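Local coordinates for SCO1/SenC family lipoprotein (Bacillus anthracis, PDB 4HDE), which belongs to the thioredoxin-like SCO1/SenC lipoproteins and, as in its relatives, probably takes part in copper delivery or thiol redox chemistry during cytochrome oxidase assembly, at residues F39-N43 with D77-D81. Residues are numbered along the deposited sequence.
Sequences FMFTN and DPDLD
Strand 35-40 ends at Met40 (present as selenomethionine); its chain runs on extended through Phe41 before Thr42 (phi/psi -75/-21) and Asn43 turn it, while 77-81 folds into a tight turn, Asp77 O accepting from Leu80 N (3.0 Å) and Asp81 N (2.8 Å). Phe41 CA lies 5.6 Å from Asp77 CA, Thr42 CA 6.5 Å from Asp81 CA. The carboxylate of Asp81 (chi1 m) joins the two: its OD2 accepts from Thr42 N (3.0 Å) and Ser75 OG, its OD1 from Thr42 OG1 (2.6 Å, chi1 p). One water fills the gap, accepting from Asn43 N (3.0 Å) and Asn43 ND2 (2.9 Å) and donating to Asp77 OD2 and Asp81 OD1 (2.8 Å each). Asp77 OD1 salt-bridges Lys125. Phe41 CB meets Asp77 CB at 3.5 Å; Leu80 CD1 packs against the amide end of Asn43 (ND2, 3.6 Å). Asn43 immediately precedes the CxxxC motif, copper-binding or redox-active in relatives, so the contact holds the loop entering that site. It ties loops after adjacent parallel strands of the thioredoxin-like sheet: 35-40, leading to helix 48-64, whose Cys48, the motif's second cysteine, touches Met40 and Phe41, and 70-75, leading to helix 83-90, whose Leu86 and Phe89 pack against Met40 and Thr42.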
loop_
_atom_site.group_PDB
_atom_site.type_symbol
_atom_site.label_atom_id
_atom_site.label_comp_id
_atom_site.label_asym_id
_atom_site.label_seq_id
_atom_site.Cartn_x
_atom_site.Cartn_y
_atom_site.Cartn_z
ATOM N N PHE A 39 0.359 -4.031 -2.188
ATOM C CA PHE A 39 -0.442 -4.529 -3.310
ATOM C C PHE A 39 -1.224 -5.743 -2.835
ATOM O O PHE A 39 -0.668 -6.615 -2.172
ATOM C CB PHE A 39 0.468 -4.900 -4.482
ATOM C CG PHE A 39 1.106 -3.713 -5.140
ATOM C CD1 PHE A 39 0.537 -3.149 -6.269
ATOM C CD2 PHE A 39 2.267 -3.147 -4.628
ATOM C CE1 PHE A 39 1.111 -2.041 -6.884
ATOM C CE2 PHE A 39 2.845 -2.037 -5.242
ATOM C CZ PHE A 39 2.260 -1.485 -6.370
HETATM N N MSE A 40 -2.502 -5.807 -3.177
HETATM C CA MSE A 40 -3.365 -6.883 -2.700
HETATM C C MSE A 40 -4.598 -7.015 -3.578
HETATM O O MSE A 40 -4.771 -6.271 -4.535
HETATM C CB MSE A 40 -3.790 -6.610 -1.261
HETATM C CG MSE A 40 -4.320 -5.201 -1.041
HETATM SE SE MSE A 40 -5.809 -5.149 0.202
HETATM C CE MSE A 40 -7.222 -5.724 -1.004
ATOM N N PHE A 41 -5.439 -7.996 -3.278
ATOM C CA PHE A 41 -6.721 -8.122 -3.966
ATOM C C PHE A 41 -7.725 -8.799 -3.055
ATOM O O PHE A 41 -7.349 -9.603 -2.207
ATOM C CB PHE A 41 -6.604 -8.799 -5.349
ATOM C CG PHE A 41 -6.195 -10.251 -5.318
ATOM C CD1 PHE A 41 -7.087 -11.251 -5.691
ATOM C CD2 PHE A 41 -4.900 -10.606 -4.976
ATOM C CE1 PHE A 41 -6.695 -12.585 -5.680
ATOM C CE2 PHE A 41 -4.504 -11.935 -4.972
ATOM C CZ PHE A 41 -5.397 -12.916 -5.308
ATOM N N THR A 42 -9.000 -8.460 -3.208
ATOM C CA THR A 42 -9.994 -8.886 -2.223
ATOM C C THR A 42 -10.372 -10.357 -2.314
ATOM O O THR A 42 -10.857 -10.922 -1.338
ATOM C CB THR A 42 -11.281 -8.020 -2.238
ATOM O OG1 THR A 42 -12.070 -8.322 -3.392
ATOM C CG2 THR A 42 -10.935 -6.536 -2.218
ATOM N N ASN A 43 -10.149 -10.986 -3.460
ATOM C CA ASN A 43 -10.470 -12.405 -3.593
ATOM C C ASN A 43 -9.295 -13.330 -3.292
ATOM O O ASN A 43 -9.326 -14.511 -3.625
ATOM C CB ASN A 43 -11.057 -12.706 -4.971
ATOM C CG ASN A 43 -12.500 -12.254 -5.093
ATOM O OD1 ASN A 43 -13.409 -12.898 -4.564
ATOM N ND2 ASN A 43 -12.718 -11.140 -5.781
ATOM N N ASP A 77 -6.320 -6.714 -8.718
ATOM C CA ASP A 77 -7.398 -7.381 -9.441
ATOM C C ASP A 77 -8.540 -6.397 -9.702
ATOM O O ASP A 77 -9.663 -6.625 -9.274
ATOM C CB ASP A 77 -7.889 -8.588 -8.631
ATOM C CG ASP A 77 -8.762 -9.532 -9.438
ATOM O OD1 ASP A 77 -8.711 -9.501 -10.690
ATOM O OD2 ASP A 77 -9.491 -10.324 -8.809
ATOM N N PRO A 78 -8.255 -5.311 -10.433
ATOM C CA PRO A 78 -9.275 -4.271 -10.601
ATOM C C PRO A 78 -10.488 -4.722 -11.413
ATOM O O PRO A 78 -11.518 -4.051 -11.359
ATOM C CB PRO A 78 -8.512 -3.152 -11.330
ATOM C CG PRO A 78 -7.379 -3.873 -12.041
ATOM C CD PRO A 78 -6.976 -4.945 -11.067
ATOM N N ASP A 79 -10.374 -5.812 -12.170
ATOM C CA ASP A 79 -11.530 -6.344 -12.895
ATOM C C ASP A 79 -12.612 -6.822 -11.930
ATOM O O ASP A 79 -13.801 -6.812 -12.264
ATOM C CB ASP A 79 -11.119 -7.487 -13.842
ATOM C CG ASP A 79 -10.207 -7.020 -14.961
ATOM O OD1 ASP A 79 -10.470 -5.944 -15.540
ATOM O OD2 ASP A 79 -9.223 -7.736 -15.261
ATOM N N LEU A 80 -12.204 -7.244 -10.735
ATOM C CA LEU A 80 -13.158 -7.696 -9.721
ATOM C C LEU A 80 -13.306 -6.704 -8.569
ATOM O O LEU A 80 -14.396 -6.549 -8.018
ATOM C CB LEU A 80 -12.779 -9.077 -9.171
ATOM C CG LEU A 80 -13.077 -10.269 -10.083
ATOM C CD1 LEU A 80 -12.804 -11.560 -9.329
ATOM C CD2 LEU A 80 -14.517 -10.235 -10.573
ATOM N N ASP A 81 -12.217 -6.035 -8.206
ATOM C CA ASP A 81 -12.237 -5.123 -7.066
ATOM C C ASP A 81 -12.703 -3.741 -7.485
ATOM O O ASP A 81 -11.928 -2.964 -8.046
ATOM C CB ASP A 81 -10.851 -5.004 -6.420
ATOM C CG ASP A 81 -10.401 -6.282 -5.740
ATOM O OD1 ASP A 81 -11.210 -7.225 -5.624
ATOM O OD2 ASP A 81 -9.232 -6.338 -5.296
HETATM O O HOH W 1 -10.243 -9.756 -6.207
#